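Local coordinates for stress-induced-phosphoprotein 1 (Caenorhabditis elegans, PDB 4GCN) that is a co-chaperone that binds Hsp70 and Hsp90 and inhibits the Hsp90 ATPase, the chain being the N-terminal tetratricopeptide repeat domain, at residues K33-D38 with I42-N47; K26-Y31 with F53-F58. All blocks are in the same frame, centred on the assembly; numbering follows the deposited sequence. Where two conformers were deposited one is given.

Contact 1. Residues K33-D38 with I42-N47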
# COMPACT_ATOMS: atom_id res chain seq x y z
N LYS A 33 0.02 10.35 11.74
CA LYS A 33 0.26 10.24 13.18
C LYS A 33 0.72 8.81 13.53
O LYS A 33 1.63 8.63 14.33
CB LYS A 33 -0.95 10.69 14.01
CG LYS A 33 -1.06 12.21 14.10
CD LYS A 33 -2.13 12.62 15.11
CE LYS A 33 -2.64 14.02 14.85
NZ LYS A 33 -3.58 14.29 15.97
N ALA A 34 0.11 7.82 12.89
CA ALA A 34 0.55 6.42 13.10
C ALA A 34 2.02 6.21 12.74
O ALA A 34 2.79 5.62 13.51
CB ALA A 34 -0.35 5.45 12.33
N ILE A 35 2.41 6.74 11.58
CA ILE A 35 3.76 6.63 11.10
C ILE A 35 4.72 7.41 11.98
O ILE A 35 5.84 6.97 12.20
CB ILE A 35 3.85 7.06 9.60
CG1 ILE A 35 3.06 6.03 8.76
CG2 ILE A 35 5.32 7.30 9.20
CD1 ILE A 35 2.64 6.51 7.38
N GLU A 36 4.29 8.54 12.49
CA GLU A 36 5.08 9.29 13.46
C GLU A 36 5.40 8.47 14.71
O GLU A 36 6.49 8.50 15.19
CB GLU A 36 4.35 10.55 13.85
CG GLU A 36 5.23 11.69 14.31
CD GLU A 36 4.41 12.91 14.72
OE1 GLU A 36 3.33 13.15 14.10
OE2 GLU A 36 4.80 13.61 15.68
N LEU A 37 4.40 7.74 15.22
CA LEU A 37 4.54 6.91 16.42
C LEU A 37 5.33 5.62 16.18
O LEU A 37 6.03 5.15 17.07
CB LEU A 37 3.15 6.55 16.94
CG LEU A 37 2.39 7.74 17.56
CD1 LEU A 37 0.87 7.52 17.69
CD2 LEU A 37 2.98 8.10 18.92
N ASP A 38 5.16 5.01 15.00
CA ASP A 38 5.78 3.73 14.67
C ASP A 38 5.93 3.65 13.15
O ASP A 38 5.07 3.11 12.43
CB ASP A 38 5.01 2.53 15.22
CG ASP A 38 5.65 1.17 14.85
OD1 ASP A 38 6.85 1.11 14.48
OD2 ASP A 38 4.91 0.17 14.93
N ILE A 42 4.35 -1.68 8.34
CA ILE A 42 3.92 -1.68 6.93
C ILE A 42 2.45 -1.29 6.72
O ILE A 42 2.13 -0.62 5.75
CB ILE A 42 4.19 -3.06 6.26
CG1 ILE A 42 4.08 -2.96 4.71
CG2 ILE A 42 3.18 -4.15 6.73
CD1 ILE A 42 4.55 -4.24 3.98
N THR A 43 1.58 -1.72 7.62
CA THR A 43 0.14 -1.50 7.47
C THR A 43 -0.16 -0.00 7.22
O THR A 43 -1.04 0.33 6.44
CB THR A 43 -0.62 -1.91 8.74
OG1 THR A 43 -0.35 -3.27 9.01
CG2 THR A 43 -2.12 -1.72 8.59
N PHE A 44 0.60 0.88 7.85
CA PHE A 44 0.27 2.33 7.75
C PHE A 44 0.55 2.85 6.35
O PHE A 44 -0.16 3.76 5.85
CB PHE A 44 1.02 3.16 8.79
CG PHE A 44 0.91 2.67 10.20
CD1 PHE A 44 -0.19 1.92 10.66
CD2 PHE A 44 1.94 2.95 11.11
CE1 PHE A 44 -0.24 1.45 11.96
CE2 PHE A 44 1.89 2.50 12.39
CZ PHE A 44 0.82 1.73 12.82
N TYR A 45 1.63 2.34 5.76
CA TYR A 45 2.05 2.72 4.40
C TYR A 45 1.11 2.19 3.34
O TYR A 45 0.65 2.97 2.45
CB TYR A 45 3.49 2.31 4.15
CG TYR A 45 4.45 2.90 5.12
CD1 TYR A 45 4.99 4.17 4.93
CD2 TYR A 45 4.85 2.20 6.22
CE1 TYR A 45 5.91 4.70 5.81
CE2 TYR A 45 5.78 2.73 7.10
CZ TYR A 45 6.29 4.00 6.89
OH TYR A 45 7.18 4.53 7.77
N ASN A 46 0.62 0.97 3.56
CA ASN A 46 -0.36 0.42 2.68
C ASN A 46 -1.68 1.17 2.85
O ASN A 46 -2.35 1.40 1.84
CB ASN A 46 -0.62 -1.09 2.88
CG ASN A 46 0.48 -2.00 2.31
OD1 ASN A 46 1.19 -1.63 1.39
ND2 ASN A 46 0.61 -3.24 2.87
N ASN A 47 -2.08 1.53 4.08
CA ASN A 47 -3.38 2.21 4.25
C ASN A 47 -3.31 3.61 3.63
O ASN A 47 -4.21 4.02 2.98
CB ASN A 47 -3.76 2.30 5.73
CG ASN A 47 -4.24 0.98 6.31
OD1 ASN A 47 -4.75 0.98 7.41
ND2 ASN A 47 -4.07 -0.10 5.62

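Contact 2. Residues K26-Y31 with F53-F58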
# COMPACT_ATOMS: atom_id res chain seq x y z
N LYS A 26 -8.76 13.63 6.77
CA LYS A 26 -8.68 13.18 8.16
C LYS A 26 -8.00 11.81 8.23
O LYS A 26 -7.22 11.53 9.17
CB LYS A 26 -10.13 13.16 8.75
CG LYS A 26 -10.43 12.56 10.13
CD LYS A 26 -11.98 12.46 10.41
CE LYS A 26 -12.44 11.56 11.59
NZ LYS A 26 -13.54 10.47 11.45
N ALA A 27 -8.24 10.97 7.22
CA ALA A 27 -7.62 9.62 7.18
C ALA A 27 -6.13 9.77 7.13
O ALA A 27 -5.43 9.12 7.88
CB ALA A 27 -8.09 8.82 5.99
N HIS A 28 -5.66 10.65 6.23
CA HIS A 28 -4.22 10.94 6.13
C HIS A 28 -3.62 11.48 7.44
O HIS A 28 -2.50 11.10 7.80
CB HIS A 28 -3.94 11.93 5.00
CG HIS A 28 -3.95 11.30 3.62
ND1 HIS A 28 -3.07 10.34 3.24
CD2 HIS A 28 -4.73 11.59 2.51
CE1 HIS A 28 -3.31 10.00 1.97
NE2 HIS A 28 -4.33 10.76 1.52
N VAL A 29 -4.33 12.41 8.09
CA VAL A 29 -3.89 13.02 9.39
C VAL A 29 -3.52 11.93 10.41
O VAL A 29 -2.42 11.92 11.00
CB VAL A 29 -4.98 13.96 9.97
CG1 VAL A 29 -4.77 14.20 11.48
CG2 VAL A 29 -5.00 15.30 9.23
N HIS A 30 -4.45 11.01 10.57
CA HIS A 30 -4.29 9.92 11.49
C HIS A 30 -3.25 8.91 11.08
O HIS A 30 -2.43 8.43 11.93
CB HIS A 30 -5.64 9.28 11.70
CG HIS A 30 -6.60 10.13 12.57
ND1 HIS A 30 -6.30 10.51 13.86
CD2 HIS A 30 -7.86 10.63 12.30
CE1 HIS A 30 -7.33 11.25 14.36
NE2 HIS A 30 -8.28 11.34 13.41
N TYR A 31 -3.22 8.53 9.79
CA TYR A 31 -2.21 7.55 9.34
C TYR A 31 -0.85 8.16 9.47
O TYR A 31 0.10 7.50 9.80
CB TYR A 31 -2.49 7.08 7.91
CG TYR A 31 -3.74 6.22 7.68
CD1 TYR A 31 -4.15 5.26 8.58
CD2 TYR A 31 -4.51 6.39 6.52
CE1 TYR A 31 -5.29 4.46 8.35
CE2 TYR A 31 -5.64 5.66 6.30
CZ TYR A 31 -6.03 4.68 7.20
OH TYR A 31 -7.14 3.93 6.95
N PHE A 53 -5.01 6.18 -3.67
CA PHE A 53 -5.59 5.56 -4.83
C PHE A 53 -7.05 6.00 -5.00
O PHE A 53 -7.43 6.36 -6.12
CB PHE A 53 -5.52 4.02 -4.69
CG PHE A 53 -5.91 3.28 -5.92
CD1 PHE A 53 -4.95 2.88 -6.81
CD2 PHE A 53 -7.24 2.98 -6.17
CE1 PHE A 53 -5.31 2.19 -7.95
CE2 PHE A 53 -7.61 2.31 -7.29
CZ PHE A 53 -6.64 1.91 -8.19
N GLU A 54 -7.81 6.03 -3.91
CA GLU A 54 -9.24 6.47 -4.00
C GLU A 54 -9.35 7.94 -4.32
O GLU A 54 -10.32 8.31 -4.96
CB GLU A 54 -10.12 6.11 -2.78
CG GLU A 54 -11.62 6.22 -3.08
CD GLU A 54 -12.55 5.49 -2.12
OE1 GLU A 54 -12.07 4.64 -1.36
OE2 GLU A 54 -13.81 5.76 -2.12
N GLU A 55 -8.34 8.75 -3.94
CA GLU A 55 -8.25 10.16 -4.28
C GLU A 55 -7.80 10.44 -5.70
O GLU A 55 -7.74 11.62 -6.13
CB GLU A 55 -7.21 10.83 -3.34
CG GLU A 55 -7.67 11.06 -1.92
CD GLU A 55 -6.60 11.77 -1.09
OE1 GLU A 55 -6.81 12.94 -0.75
OE2 GLU A 55 -5.55 11.19 -0.84
N LYS A 56 -7.42 9.39 -6.41
CA LYS A 56 -6.84 9.46 -7.74
C LYS A 56 -5.46 10.14 -7.74
O LYS A 56 -5.02 10.69 -8.76
CB LYS A 56 -7.80 10.13 -8.73
CG LYS A 56 -9.12 9.42 -8.92
CD LYS A 56 -9.91 10.17 -9.96
CE LYS A 56 -11.02 9.35 -10.57
NZ LYS A 56 -11.90 8.89 -9.48
N LYS A 57 -4.79 10.12 -6.59
CA LYS A 57 -3.40 10.56 -6.48
C LYS A 57 -2.54 9.34 -6.75
O LYS A 57 -1.98 8.76 -5.84
CB LYS A 57 -3.15 11.16 -5.07
CG LYS A 57 -3.94 12.45 -4.87
CD LYS A 57 -3.70 13.15 -3.55
CE LYS A 57 -4.69 14.29 -3.45
NZ LYS A 57 -4.40 15.11 -2.28
N PHE A 58 -2.45 8.93 -8.01
CA PHE A 58 -1.86 7.62 -8.28
C PHE A 58 -0.33 7.63 -8.10
O PHE A 58 0.25 6.69 -7.63
CB PHE A 58 -2.27 7.13 -9.65
CG PHE A 58 -3.77 6.97 -9.79
CD1 PHE A 58 -4.39 5.99 -9.09
CD2 PHE A 58 -4.50 7.78 -10.62
CE1 PHE A 58 -5.75 5.82 -9.18
CE2 PHE A 58 -5.89 7.63 -10.71
CZ PHE A 58 -6.49 6.64 -9.97

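Contact 1. Residues K33-D38 with I42-N47
A34 and F44 meet as a small bump on a flat plate. The methyl CB of A34 sits 3.5 Å from the centroid of the F44 ring and only 9° off the ring normal, a CH-pi contact over the middle of one face. All six ring carbons lie at nearly the same distance from that methyl. With CG anti to the carbonyl carbon (chi1 -51°), the F44 ring is directed at the last turn of helix 24-37. One corner of the ring, CE2, then slots in beside the backbone at the helix end. It lies 3.2 Å from D38 O, which meets the ring at its edge near the ring plane, and 3.4 Å from A34 O.

This is the turn from helix 24-37 into helix 42-54, about where the predicted first and second TPR repeats meet. Segments 33-37 and 42-47 run nearly antiparallel, at 156°, with their axes 9.5 Å apart. With only a methyl at A34, the F44 ring lies close against the helix.

I35 fills the hollow between F44 and Y45. The side chains of I35 and F44 pass each other head to tail, with I35 CG1 3.5 Å from F44 CB. The end of that branch, CD1, lies over one face of the Y45 ring, offset toward the rim, 4.1 Å from Y45 CE1. The other branch, CG2, is anti to the backbone N. It touches the phenol end, 3.6 Å from Y45 OH. That hydroxyl is hydrogen-bonded to P39 O in the connecting turn, which fixes the end of the ring beside I35. D38 leaves the helical conformation, and its OD1 is hydrogen-bonded to S40 OG. Helix 3-20 packs on this junction too, with A8 touching both F44 and D38.

Contact 2. Residues K26-Y31 with F53-F58
A histidine-carboxylate hydrogen bond, H28 to E55, joins helix 24-37 to the turn that follows helix 42-54, in the predicted TPR repeats 1 and 2. H28 NE2 donates to E55 OE2 over 2.7 Å. The N-H...O angle is 160°, so the bond is fairly straight. The acceptor lies at the ring edge, almost in the imidazole plane. The carboxylate is turned differently: the donor meets OE2 from above its plane, 40° out of it. The two flat groups are 41° apart.

The two side chains reach toward each other and span a wide gap. The nearest CA atoms, those of H28 and E55, are 11.2 Å apart. E55 covers its share with a chain extended beyond CG. H28 and E55 are the one residue pair in contact across the two segments.

In the antiparallel helix stacking of TPR repeats, this bond lies at the surface, at the turn between helices 42-54 and 58-74. Helix 42-54 ends in a Schellman motif. K56 has positive phi, and two bonds run back into the last helical turn, among them K56 N to F53 O. K57 follows at the N-cap position of the next helix.

Both polar ends have second partners. The other ring nitrogen, H28 ND1, is hydrogen-bonded to K48 NZ, so both nitrogens of the imidazole are held and its rotation is fixed. The other carboxylate oxygen, E55 OE1, forms a salt bridge with K57 NZ at 3.6 Å. The lysine would probably favour the negative charge on E55. H28 also packs on V51, and its ring meets that of Y52.

Overall arrangement
From the N terminus, helix 3-20 comes first, then helix 24-37, which carries one side of both contacts. Residues 26-31 of contact 2 precede residues 33-38 of contact 1. The chain turns and enters helix 42-54. Contact 1 closes the short loop at once, with residues 42-47. Contact 2 closes later, when residues 53-58 reach the far end of that helix and the next turn. Contact 1 is therefore nested inside contact 2. Their centres are about 12 Å apart, and Y31 and N47 pack together between them. The two contacts tie helices 24-37 and 42-54 together at successive levels across the predicted boundary between the first and second TPR repeats.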